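Local coordinates for protein secretin XcpQ (Pseudomonas aeruginosa, PDB 4E9J) that forms the outer membrane channel of the type II secretion system, through which folded exoproteins such as elastase LasB are exported, at residues S57-A62 with R112-V117; I118-S123 with N149-S154; V180-Y185 with T218-I223. All blocks are in the same frame, centred on the assembly; numbering follows the deposited sequence.

Overall arrangement
All three are largely buried strand pairings, contacts 1 and 2 about 11 and 8 Å from the chain's centre, contact 3 about 21 Å out at the subunit interface. Contacts 1 and 2 share strand 114-119 in one sheet: contact 1 joins it, parallel, to strand 55-61 of N0, and contact 2 joins its end, antiparallel, to strand 150-155 within N1. Their centres lie 12 Å apart and they touch, R116 N probably bonding to I153 O. Contact 3 belongs to N2, its centre 26 Å from that of contact 2. Contacts 2 and 3 each use an asparagine amide beyond the strands; contact 1 adds a salt bridge within one strand, and contact 3 a water-bridged arginine.

Contact 1: residues S57-A62 with R112-V117; sequences SVVSKA and RLETRV
V59 is gripped through both backbone polar atoms by the strand of T115-V117: its N donates to T115 O at 3.1 Å and its O accepts from V117 N at 3.0 Å. One step earlier, T115 N reaches S57 O at 2.8 Å in a nearly straight bond. This is a parallel ladder, the two strand directions differing by 9°, with V58 opposite T115 and V59 opposite R116.

The side chains divide between the faces. On the V59 and R116 face, the CG2 methyl of V59 lies 3.4 Å from OE2 of E114, whose extended chain crosses the valine obliquely. The same OE2 receives R116 NE at 2.9 Å in a salt bridge along one strand; the donor comes from above the carboxylate, 45° out of its plane, while the oxygen lies practically in the guanidinium plane. S157 OG holds the other oxygen, OE1, and E164 pairs with R116 NH1, so each charged group has a second partner.

On the other face S60 OG stands anti to its backbone N (chi1 -174°), which lays it 3.6 Å from V117 CB. From there it donates to A62 O at 2.8 Å, across the corner of the chain. Water 1 binds T115 OG1 at 2.7 Å and donates to L113 O, while S154 OG is a further partner of that hydroxyl. Near the far end, water 2 links K61 N to V117 O.

The pairing carries one sheet from N0 into N1. Strand 21-30 bonds to the far edge of 55-61 and strand 150-155 to that of 114-119, while L72 and V76 of helix 66-79 pack on V58 and T115.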
ATOM      1  N   SER A  57      23.315   4.744  -0.282  1.00 33.32           N
ATOM      2  CA  SER A  57      23.416   6.075  -0.848  1.00 34.30           C
ATOM      3  C   SER A  57      22.096   6.760  -0.446  1.00 37.72           C
ATOM      4  O   SER A  57      21.018   6.226  -0.715  1.00 38.72           O
ATOM      5  CB  SER A  57      23.614   6.028  -2.361  1.00 39.83           C
ATOM      6  OG  SER A  57      24.833   5.380  -2.698  1.00 46.78           O
ATOM      7  N   VAL A  58      22.185   7.884   0.276  1.00 31.18           N
ATOM      8  CA  VAL A  58      21.030   8.600   0.811  1.00 29.92           C
ATOM      9  C   VAL A  58      21.155  10.044   0.417  1.00 35.55           C
ATOM     10  O   VAL A  58      22.158  10.683   0.740  1.00 35.36           O
ATOM     11  CB  VAL A  58      20.957   8.433   2.337  1.00 32.08           C
ATOM     12  CG1 VAL A  58      19.694   9.081   2.899  1.00 31.78           C
ATOM     13  CG2 VAL A  58      21.030   6.963   2.713  1.00 31.23           C
ATOM     14  N   VAL A  59      20.122  10.565  -0.249  1.00 32.30           N
ATOM     15  CA  VAL A  59      20.143  11.906  -0.819  1.00 32.10           C
ATOM     16  C   VAL A  59      18.854  12.662  -0.582  1.00 36.25           C
ATOM     17  O   VAL A  59      17.779  12.132  -0.843  1.00 33.49           O
ATOM     18  CB  VAL A  59      20.437  11.781  -2.332  1.00 36.59           C
ATOM     19  CG1 VAL A  59      20.365  13.129  -3.051  1.00 36.89           C
ATOM     20  CG2 VAL A  59      21.777  11.101  -2.576  1.00 36.98           C
ATOM     21  N   SER A  60      18.971  13.899  -0.057  1.00 34.09           N
ATOM     22  CA  SER A  60      17.858  14.824   0.085  1.00 34.08           C
ATOM     23  C   SER A  60      18.390  16.222  -0.183  1.00 39.23           C
ATOM     24  O   SER A  60      19.202  16.716   0.602  1.00 38.03           O
ATOM     25  CB  SER A  60      17.230  14.745   1.472  1.00 37.08           C
ATOM     26  OG  SER A  60      16.063  15.547   1.582  1.00 34.03           O
ATOM     27  N   LYS A  61      17.986  16.814  -1.319  1.00 37.13           N
ATOM     28  CA  LYS A  61      18.321  18.189  -1.683  1.00 38.71           C
ATOM     29  C   LYS A  61      17.301  19.117  -0.976  1.00 44.10           C
ATOM     30  O   LYS A  61      17.621  20.267  -0.681  1.00 45.03           O
ATOM     31  CB  LYS A  61      18.317  18.389  -3.217  1.00 41.05           C
ATOM     32  N   ALA A  62      16.108  18.584  -0.654  1.00 38.44           N
ATOM     33  CA  ALA A  62      15.094  19.261   0.136  1.00 38.09           C
ATOM     34  C   ALA A  62      15.527  19.293   1.600  1.00 39.85           C
ATOM     35  O   ALA A  62      16.103  18.318   2.107  1.00 39.69           O
ATOM     36  CB  ALA A  62      13.784  18.497   0.050  1.00 39.27           C
ATOM     37  N   ARG A 112      23.667  -1.987  -5.455  1.00 57.78           N
ATOM     38  CA  ARG A 112      23.705  -0.535  -5.292  1.00 57.29           C
ATOM     39  C   ARG A 112      22.299   0.076  -5.349  1.00 57.89           C
ATOM     40  O   ARG A 112      21.728   0.208  -6.439  1.00 57.59           O
ATOM     41  CB  ARG A 112      24.619   0.094  -6.369  1.00 58.95           C
ATOM     42  N   LEU A 113      21.744   0.441  -4.161  1.00 49.90           N
ATOM     43  CA  LEU A 113      20.431   1.079  -4.046  1.00 47.50           C
ATOM     44  C   LEU A 113      20.582   2.473  -3.472  1.00 45.64           C
ATOM     45  O   LEU A 113      21.280   2.653  -2.473  1.00 43.71           O
ATOM     46  CB  LEU A 113      19.493   0.262  -3.132  1.00 47.16           C
ATOM     47  CG  LEU A 113      19.205  -1.164  -3.564  1.00 51.54           C
ATOM     48  CD1 LEU A 113      18.163  -1.791  -2.668  1.00 52.01           C
ATOM     49  CD2 LEU A 113      18.766  -1.224  -5.006  1.00 52.85           C
ATOM     50  N   GLU A 114      19.936   3.466  -4.103  1.00 39.08           N
ATOM     51  CA  GLU A 114      19.928   4.829  -3.584  1.00 36.12           C
ATOM     52  C   GLU A 114      18.549   5.099  -3.009  1.00 35.05           C
ATOM     53  O   GLU A 114      17.568   4.699  -3.615  1.00 31.62           O
ATOM     54  CB  GLU A 114      20.266   5.873  -4.658  1.00 37.22           C
ATOM     55  CG  GLU A 114      20.211   7.318  -4.153  1.00 39.67           C
ATOM     56  CD  GLU A 114      20.443   8.415  -5.178  1.00 65.02           C
ATOM     57  OE1 GLU A 114      21.143   8.165  -6.184  1.00 52.11           O
ATOM     58  OE2 GLU A 114      19.947   9.542  -4.954  1.00 60.97           O
ATOM     59  N   THR A 115      18.479   5.751  -1.828  1.00 32.38           N
ATOM     60  CA  THR A 115      17.243   6.216  -1.192  1.00 30.61           C
ATOM     61  C   THR A 115      17.205   7.743  -1.373  1.00 34.34           C
ATOM     62  O   THR A 115      17.974   8.450  -0.719  1.00 32.79           O
ATOM     63  CB  THR A 115      17.194   5.810   0.259  1.00 39.46           C
ATOM     64  OG1 THR A 115      17.267   4.382   0.327  1.00 38.41           O
ATOM     65  CG2 THR A 115      15.922   6.307   0.947  1.00 39.08           C
ATOM     66  N   ARG A 116      16.328   8.249  -2.268  1.00 28.73           N
ATOM     67  CA  ARG A 116      16.244   9.665  -2.583  1.00 28.54           C
ATOM     68  C   ARG A 116      14.913  10.285  -2.154  1.00 32.85           C
ATOM     69  O   ARG A 116      13.878   9.661  -2.350  1.00 31.75           O
ATOM     70  CB  ARG A 116      16.399   9.856  -4.105  1.00 27.38           C
ATOM     71  CG  ARG A 116      16.681  11.306  -4.443  1.00 33.49           C
ATOM     72  CD  ARG A 116      16.742  11.568  -5.911  1.00 34.77           C
ATOM     73  NE  ARG A 116      17.942  10.993  -6.517  1.00 45.32           N
ATOM     74  CZ  ARG A 116      18.270  11.123  -7.793  1.00 56.79           C
ATOM     75  NH1 ARG A 116      17.475  11.795  -8.626  1.00 40.38           N
ATOM     76  NH2 ARG A 116      19.386  10.563  -8.259  1.00 45.46           N
ATOM     77  N   VAL A 117      14.934  11.504  -1.584  1.00 29.52           N
ATOM     78  CA  VAL A 117      13.733  12.258  -1.236  1.00 28.81           C
ATOM     79  C   VAL A 117      13.469  13.181  -2.427  1.00 33.59           C
ATOM     80  O   VAL A 117      14.375  13.883  -2.874  1.00 33.47           O
ATOM     81  CB  VAL A 117      13.904  13.076   0.066  1.00 31.88           C
ATOM     82  CG1 VAL A 117      12.637  13.874   0.375  1.00 31.39           C
ATOM     83  CG2 VAL A 117      14.246  12.180   1.246  1.00 30.84           C
TER
HETATM   84  O   HOH W   1      19.716   3.255   0.138  1.00 37.29           O
HETATM   85  O   HOH W   2      16.692  15.103  -3.369  1.00 34.49           O

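Contact 2: residues I118-S123 with N149-S154; sequences IQVQQS and NALIIS
N149 and A150 form a G1 beta bulge, both facing V145 in the hairpin of N1, and N149 meets V120 where strand 114-119 runs out. The order strand 114-119, helix 125-132, strands 141-145 and 150-155, helix 157-171 is the βαββα arrangement of the KH-like domains that secretins use to build their periplasmic rings.

I118 and L151 make the antiparallel hydrogen-bonded pair: I118 N donates to L151 O at 2.8 Å, and L151 N returns a bond to I118 O at 2.9 Å. Next along, Q119 faces A150 in the non-hydrogen-bonded pair, and the alanine CB comes within 3.4 Å of I118 O. On the face of I118 and L151, which looks toward helices 125-132 and 157-171, I118 CD1 meets I153 CG1 at 4.1 Å, while V120 CG2 touches L151 CD1.

N149 holds the chain beyond the strand. Its backbone is in the left-handed helical region (phi 49°, psi 50°), and its O accepts V120 N at 2.9 Å. CG stands anti to the backbone N (chi1 -155°), and the amide beyond it lies against the turn of V120-S123. OD1 takes V125 N at the start of helix 125-132, and ND2 has two acceptors, V120 O and S123 O, each at 3.0 Å and each approached from above its carbonyl plane.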
ATOM      1  N   ILE A 118      12.250  13.161  -2.955  1.00 31.44           N
ATOM      2  CA  ILE A 118      11.837  13.953  -4.119  1.00 31.09           C
ATOM      3  C   ILE A 118      10.771  14.899  -3.633  1.00 35.71           C
ATOM      4  O   ILE A 118       9.708  14.445  -3.239  1.00 34.59           O
ATOM      5  CB  ILE A 118      11.303  13.048  -5.273  1.00 35.05           C
ATOM      6  CG1 ILE A 118      12.391  12.044  -5.722  1.00 36.46           C
ATOM      7  CG2 ILE A 118      10.876  13.894  -6.477  1.00 35.78           C
ATOM      8  CD1 ILE A 118      11.983  11.073  -6.863  1.00 44.75           C
ATOM      9  N   GLN A 119      11.032  16.200  -3.616  1.00 34.25           N
ATOM     10  CA  GLN A 119      10.006  17.141  -3.197  1.00 34.74           C
ATOM     11  C   GLN A 119       9.084  17.377  -4.399  1.00 38.73           C
ATOM     12  O   GLN A 119       9.541  17.361  -5.534  1.00 36.69           O
ATOM     13  CB  GLN A 119      10.630  18.459  -2.726  1.00 36.71           C
ATOM     14  CG  GLN A 119       9.625  19.368  -2.014  1.00 47.84           C
ATOM     15  CD  GLN A 119      10.272  20.111  -0.881  1.00 62.37           C
ATOM     16  OE1 GLN A 119      10.855  21.175  -1.075  1.00 58.23           O
ATOM     17  NE2 GLN A 119      10.236  19.542   0.314  1.00 52.38           N
ATOM     18  N   VAL A 120       7.780  17.462  -4.143  1.00 37.23           N
ATOM     19  CA  VAL A 120       6.736  17.707  -5.157  1.00 37.05           C
ATOM     20  C   VAL A 120       6.245  19.130  -4.907  1.00 39.13           C
ATOM     21  O   VAL A 120       5.967  19.495  -3.774  1.00 38.52           O
ATOM     22  CB  VAL A 120       5.613  16.649  -5.051  1.00 40.77           C
ATOM     23  CG1 VAL A 120       4.500  16.911  -6.056  1.00 40.91           C
ATOM     24  CG2 VAL A 120       6.194  15.245  -5.258  1.00 40.14           C
ATOM     25  N   GLN A 121       6.159  19.932  -5.960  1.00 37.12           N
ATOM     26  CA  GLN A 121       5.804  21.343  -5.862  1.00 37.77           C
ATOM     27  C   GLN A 121       4.320  21.687  -5.806  1.00 40.37           C
ATOM     28  O   GLN A 121       3.912  22.395  -4.894  1.00 41.29           O
ATOM     29  CB  GLN A 121       6.451  22.104  -7.044  1.00 39.97           C
ATOM     30  N   GLN A 122       3.542  21.307  -6.843  1.00 35.22           N
ATOM     31  CA  GLN A 122       2.146  21.722  -7.033  1.00 34.76           C
ATOM     32  C   GLN A 122       1.091  20.764  -6.540  1.00 40.13           C
ATOM     33  O   GLN A 122       0.044  21.217  -6.089  1.00 40.74           O
ATOM     34  CB  GLN A 122       1.874  21.964  -8.525  1.00 35.81           C
ATOM     35  CG  GLN A 122       2.731  23.032  -9.171  1.00 44.69           C
ATOM     36  CD  GLN A 122       2.482  23.096 -10.658  1.00 61.66           C
ATOM     37  OE1 GLN A 122       3.376  22.857 -11.477  1.00 54.73           O
ATOM     38  NE2 GLN A 122       1.266  23.426 -11.048  1.00 55.31           N
ATOM     39  N   SER A 123       1.318  19.450  -6.658  1.00 35.65           N
ATOM     40  CA  SER A 123       0.306  18.473  -6.288  1.00 33.35           C
ATOM     41  C   SER A 123       0.557  17.825  -4.931  1.00 35.64           C
ATOM     42  O   SER A 123       1.727  17.609  -4.562  1.00 32.69           O
ATOM     43  CB  SER A 123       0.225  17.405  -7.362  1.00 33.76           C
ATOM     44  OG  SER A 123       0.024  18.069  -8.594  1.00 37.41           O
ATOM     45  N   ASN A 149       5.828  17.509   1.768  1.00 34.36           N
ATOM     46  CA  ASN A 149       5.220  17.227   0.465  1.00 33.01           C
ATOM     47  C   ASN A 149       6.254  16.560  -0.462  1.00 33.75           C
ATOM     48  O   ASN A 149       6.481  16.966  -1.613  1.00 32.12           O
ATOM     49  CB  ASN A 149       4.559  18.455  -0.172  1.00 33.46           C
ATOM     50  CG  ASN A 149       3.482  18.050  -1.142  1.00 44.35           C
ATOM     51  OD1 ASN A 149       2.551  17.341  -0.768  1.00 35.51           O
ATOM     52  ND2 ASN A 149       3.544  18.475  -2.388  1.00 35.87           N
ATOM     53  N   ALA A 150       6.893  15.523   0.093  1.00 29.71           N
ATOM     54  CA  ALA A 150       7.942  14.800  -0.574  1.00 29.58           C
ATOM     55  C   ALA A 150       7.664  13.309  -0.585  1.00 31.73           C
ATOM     56  O   ALA A 150       6.878  12.795   0.218  1.00 31.52           O
ATOM     57  CB  ALA A 150       9.281  15.087   0.117  1.00 30.70           C
ATOM     58  N   LEU A 151       8.324  12.624  -1.516  1.00 28.33           N
ATOM     59  CA  LEU A 151       8.278  11.172  -1.683  1.00 29.17           C
ATOM     60  C   LEU A 151       9.673  10.640  -1.355  1.00 30.97           C
ATOM     61  O   LEU A 151      10.636  11.261  -1.760  1.00 30.27           O
ATOM     62  CB  LEU A 151       8.013  10.821  -3.163  1.00 29.94           C
ATOM     63  CG  LEU A 151       6.636  11.111  -3.707  1.00 36.84           C
ATOM     64  CD1 LEU A 151       6.615  10.980  -5.224  1.00 36.68           C
ATOM     65  CD2 LEU A 151       5.602  10.189  -3.092  1.00 40.61           C
ATOM     66  N   ILE A 152       9.774   9.477  -0.730  1.00 28.05           N
ATOM     67  CA  ILE A 152      11.048   8.795  -0.521  1.00 28.95           C
ATOM     68  C   ILE A 152      11.000   7.601  -1.452  1.00 32.96           C
ATOM     69  O   ILE A 152      10.097   6.789  -1.304  1.00 32.05           O
ATOM     70  CB  ILE A 152      11.298   8.316   0.909  1.00 32.08           C
ATOM     71  CG1 ILE A 152      11.433   9.484   1.865  1.00 31.59           C
ATOM     72  CG2 ILE A 152      12.603   7.444   0.945  1.00 34.47           C
ATOM     73  CD1 ILE A 152      11.184   9.121   3.292  1.00 34.26           C
ATOM     74  N   ILE A 153      11.951   7.493  -2.393  1.00 29.04           N
ATOM     75  CA  ILE A 153      12.051   6.365  -3.325  1.00 29.60           C
ATOM     76  C   ILE A 153      13.406   5.662  -3.166  1.00 31.37           C
ATOM     77  O   ILE A 153      14.419   6.342  -3.139  1.00 28.91           O
ATOM     78  CB  ILE A 153      11.915   6.869  -4.791  1.00 33.69           C
ATOM     79  CG1 ILE A 153      10.620   7.695  -4.956  1.00 36.19           C
ATOM     80  CG2 ILE A 153      12.009   5.682  -5.803  1.00 34.59           C
ATOM     81  CD1 ILE A 153       9.862   7.585  -6.351  1.00 48.58           C
ATOM     82  N   SER A 154      13.420   4.325  -3.182  1.00 27.72           N
ATOM     83  CA  SER A 154      14.649   3.542  -3.198  1.00 29.53           C
ATOM     84  C   SER A 154      14.745   2.745  -4.495  1.00 35.71           C
ATOM     85  O   SER A 154      13.830   2.005  -4.807  1.00 37.55           O
ATOM     86  CB  SER A 154      14.757   2.594  -2.013  1.00 30.29           C
ATOM     87  OG  SER A 154      14.811   3.327  -0.808  1.00 32.77           O
TER

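Contact 3: residues V180-Y185 with T218-I223; sequences VINLRY and TNRLII
N219 ND2 is shared by two carbonyls, donating to L183 O at 3.1 Å and also to G186 O. The first bond is bent, 136° at the hydrogen, with the donor above the carbonyl plane. N219 OD1 takes V188 N at the start of helix 188-201, so a single amide ties N219 to the turn after strand 178-182. N219 and R220 both face D215, forming a G1 beta bulge, with N219 in the left-handed helical region. N219 O accepts L183 N at 3.0 Å, and L183 CB packs against ND2.

Between I181 and L221 two backbone bonds of 2.9 Å, I181 N to L221 O and L221 N to I181 O, make the antiparallel hydrogen-bonded pair. Beside L221, L183 CD1 rests 4.0 Å from its CG. On the face of V180 and N182, R220 CG sits between the backbone N and the carbonyl carbon (chi1 74°); the chain runs extended to NE beside N182 and crosses V180, whose CG1 lies 3.8 Å from NH2. Water 3 donates to N182 OD1 at 2.7 Å and accepts from R220 NH2; R220 NE forms a salt bridge with D215.

R220 NH2 also bonds to Y178 OH of the second subunit, where V180 pairs antiparallel with a strand of that chain and the N2 sheet runs on. Helix 227-240 packs on I181 and I223, helix 188-201 on L183 and L221, and strand 211-215 flanks strand 220-224.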
ATOM      1  N   VAL A 180      -8.802   2.411 -14.151  1.00 24.20           N
ATOM      2  CA  VAL A 180      -7.973   1.218 -14.266  1.00 23.69           C
ATOM      3  C   VAL A 180      -8.668   0.162 -15.134  1.00 26.22           C
ATOM      4  O   VAL A 180      -9.844  -0.133 -14.912  1.00 21.99           O
ATOM      5  CB  VAL A 180      -7.661   0.682 -12.866  1.00 28.17           C
ATOM      6  CG1 VAL A 180      -6.973  -0.671 -12.946  1.00 28.46           C
ATOM      7  CG2 VAL A 180      -6.834   1.692 -12.085  1.00 27.94           C
ATOM      8  N   ILE A 181      -7.922  -0.400 -16.120  1.00 22.40           N
ATOM      9  CA  ILE A 181      -8.392  -1.462 -17.013  1.00 22.51           C
ATOM     10  C   ILE A 181      -7.465  -2.648 -16.915  1.00 25.04           C
ATOM     11  O   ILE A 181      -6.309  -2.535 -17.300  1.00 23.85           O
ATOM     12  CB  ILE A 181      -8.499  -1.020 -18.467  1.00 27.06           C
ATOM     13  CG1 ILE A 181      -9.396   0.176 -18.602  1.00 29.86           C
ATOM     14  CG2 ILE A 181      -9.006  -2.193 -19.363  1.00 27.96           C
ATOM     15  CD1 ILE A 181      -9.269   0.817 -19.913  1.00 46.88           C
ATOM     16  N   ASN A 182      -7.979  -3.779 -16.460  1.00 22.57           N
ATOM     17  CA  ASN A 182      -7.243  -5.035 -16.340  1.00 21.68           C
ATOM     18  C   ASN A 182      -7.392  -5.724 -17.676  1.00 27.58           C
ATOM     19  O   ASN A 182      -8.476  -6.132 -18.014  1.00 29.01           O
ATOM     20  CB  ASN A 182      -7.853  -5.894 -15.249  1.00 18.94           C
ATOM     21  CG  ASN A 182      -7.792  -5.215 -13.924  1.00 27.59           C
ATOM     22  OD1 ASN A 182      -6.772  -5.215 -13.278  1.00 32.52           O
ATOM     23  ND2 ASN A 182      -8.863  -4.565 -13.518  1.00 21.62           N
ATOM     24  N   LEU A 183      -6.343  -5.807 -18.469  1.00 25.48           N
ATOM     25  CA  LEU A 183      -6.441  -6.393 -19.806  1.00 25.28           C
ATOM     26  C   LEU A 183      -6.512  -7.913 -19.734  1.00 27.18           C
ATOM     27  O   LEU A 183      -5.598  -8.531 -19.210  1.00 26.36           O
ATOM     28  CB  LEU A 183      -5.251  -5.948 -20.667  1.00 24.83           C
ATOM     29  CG  LEU A 183      -5.041  -4.457 -20.831  1.00 28.69           C
ATOM     30  CD1 LEU A 183      -3.653  -4.184 -21.299  1.00 28.52           C
ATOM     31  CD2 LEU A 183      -6.053  -3.850 -21.770  1.00 33.81           C
ATOM     32  N   ARG A 184      -7.603  -8.515 -20.237  1.00 24.87           N
ATOM     33  CA  ARG A 184      -7.756  -9.979 -20.213  1.00 25.73           C
ATOM     34  C   ARG A 184      -7.039 -10.684 -21.387  1.00 28.66           C
ATOM     35  O   ARG A 184      -6.588 -11.801 -21.218  1.00 27.58           O
ATOM     36  CB  ARG A 184      -9.264 -10.352 -20.212  1.00 26.13           C
ATOM     37  CG  ARG A 184      -9.539 -11.834 -20.078  1.00 26.44           C
ATOM     38  CD  ARG A 184     -11.013 -12.133 -19.867  1.00 33.52           C
ATOM     39  NE  ARG A 184     -11.265 -13.567 -19.712  1.00 45.10           N
ATOM     40  CZ  ARG A 184     -12.468 -14.142 -19.680  1.00 60.18           C
ATOM     41  NH1 ARG A 184     -13.573 -13.407 -19.810  1.00 41.61           N
ATOM     42  NH2 ARG A 184     -12.578 -15.456 -19.525  1.00 48.73           N
ATOM     43  N   TYR A 185      -7.022 -10.089 -22.575  1.00 29.01           N
ATOM     44  CA  TYR A 185      -6.468 -10.710 -23.786  1.00 29.76           C
ATOM     45  C   TYR A 185      -5.173 -10.064 -24.292  1.00 35.57           C
ATOM     46  O   TYR A 185      -4.258 -10.773 -24.703  1.00 36.38           O
ATOM     47  CB  TYR A 185      -7.520 -10.655 -24.907  1.00 30.74           C
ATOM     48  CG  TYR A 185      -8.845 -11.238 -24.476  1.00 33.80           C
ATOM     49  CD1 TYR A 185      -8.987 -12.606 -24.244  1.00 34.89           C
ATOM     50  CD2 TYR A 185      -9.924 -10.414 -24.185  1.00 34.76           C
ATOM     51  CE1 TYR A 185     -10.190 -13.142 -23.785  1.00 36.47           C
ATOM     52  CE2 TYR A 185     -11.134 -10.939 -23.738  1.00 35.61           C
ATOM     53  CZ  TYR A 185     -11.272 -12.306 -23.554  1.00 42.27           C
ATOM     54  OH  TYR A 185     -12.467 -12.838 -23.121  1.00 40.67           O
ATOM     55  N   THR A 218       0.595  -6.362 -13.209  1.00 31.09           N
ATOM     56  CA  THR A 218      -0.763  -6.922 -13.189  1.00 30.49           C
ATOM     57  C   THR A 218      -1.465  -6.821 -14.542  1.00 33.14           C
ATOM     58  O   THR A 218      -2.659  -7.108 -14.641  1.00 32.84           O
ATOM     59  CB  THR A 218      -1.551  -6.285 -12.050  1.00 42.21           C
ATOM     60  OG1 THR A 218      -1.512  -4.864 -12.208  1.00 46.06           O
ATOM     61  CG2 THR A 218      -0.999  -6.670 -10.679  1.00 40.65           C
ATOM     62  N   ASN A 219      -0.705  -6.512 -15.606  1.00 25.75           N
ATOM     63  CA  ASN A 219      -1.213  -6.424 -16.961  1.00 23.44           C
ATOM     64  C   ASN A 219      -2.430  -5.506 -17.035  1.00 24.21           C
ATOM     65  O   ASN A 219      -3.493  -5.897 -17.549  1.00 22.47           O
ATOM     66  CB  ASN A 219      -1.523  -7.821 -17.543  1.00 20.05           C
ATOM     67  CG  ASN A 219      -1.546  -7.800 -19.058  1.00 27.32           C
ATOM     68  OD1 ASN A 219      -0.636  -7.299 -19.673  1.00 26.29           O
ATOM     69  ND2 ASN A 219      -2.577  -8.298 -19.712  1.00 23.20           N
ATOM     70  N   ARG A 220      -2.272  -4.295 -16.508  1.00 21.70           N
ATOM     71  CA  ARG A 220      -3.357  -3.309 -16.492  1.00 22.84           C
ATOM     72  C   ARG A 220      -2.894  -1.906 -16.908  1.00 28.84           C
ATOM     73  O   ARG A 220      -1.712  -1.560 -16.785  1.00 30.84           O
ATOM     74  CB  ARG A 220      -3.996  -3.293 -15.104  1.00 25.19           C
ATOM     75  CG  ARG A 220      -3.175  -2.627 -14.067  1.00 29.85           C
ATOM     76  CD  ARG A 220      -3.796  -2.703 -12.687  1.00 32.77           C
ATOM     77  NE  ARG A 220      -3.033  -1.864 -11.765  1.00 40.14           N
ATOM     78  CZ  ARG A 220      -3.462  -1.396 -10.595  1.00 45.38           C
ATOM     79  NH1 ARG A 220      -2.685  -0.604  -9.868  1.00 35.23           N
ATOM     80  NH2 ARG A 220      -4.678  -1.700 -10.155  1.00 38.69           N
ATOM     81  N   LEU A 221      -3.844  -1.095 -17.387  1.00 23.75           N
ATOM     82  CA  LEU A 221      -3.607   0.275 -17.803  1.00 23.31           C
ATOM     83  C   LEU A 221      -4.213   1.206 -16.793  1.00 25.79           C
ATOM     84  O   LEU A 221      -5.331   0.972 -16.324  1.00 22.99           O
ATOM     85  CB  LEU A 221      -4.301   0.567 -19.145  1.00 23.65           C
ATOM     86  CG  LEU A 221      -3.891  -0.287 -20.323  1.00 28.93           C
ATOM     87  CD1 LEU A 221      -4.737   0.056 -21.533  1.00 29.19           C
ATOM     88  CD2 LEU A 221      -2.420  -0.130 -20.622  1.00 28.84           C
ATOM     89  N   ILE A 222      -3.523   2.306 -16.527  1.00 21.09           N
ATOM     90  CA  ILE A 222      -4.029   3.390 -15.673  1.00 19.90           C
ATOM     91  C   ILE A 222      -4.218   4.569 -16.612  1.00 24.53           C
ATOM     92  O   ILE A 222      -3.266   4.954 -17.270  1.00 23.16           O
ATOM     93  CB  ILE A 222      -3.075   3.702 -14.541  1.00 21.96           C
ATOM     94  CG1 ILE A 222      -2.937   2.491 -13.612  1.00 21.89           C
ATOM     95  CG2 ILE A 222      -3.536   4.936 -13.771  1.00 20.17           C
ATOM     96  CD1 ILE A 222      -1.665   2.535 -12.746  1.00 29.63           C
ATOM     97  N   ILE A 223      -5.452   5.043 -16.764  1.00 23.68           N
ATOM     98  CA  ILE A 223      -5.789   6.123 -17.677  1.00 23.65           C
ATOM     99  C   ILE A 223      -6.069   7.392 -16.875  1.00 27.20           C
ATOM    100  O   ILE A 223      -6.907   7.381 -15.972  1.00 24.35           O
ATOM    101  CB  ILE A 223      -7.022   5.742 -18.518  1.00 27.80           C
ATOM    102  CG1 ILE A 223      -6.902   4.322 -19.143  1.00 29.36           C
ATOM    103  CG2 ILE A 223      -7.319   6.840 -19.590  1.00 29.27           C
ATOM    104  CD1 ILE A 223      -5.618   4.085 -19.986  1.00 36.34           C
TER
HETATM  105  O   HOH W   3      -6.327  -3.928 -10.990  1.00 30.04           O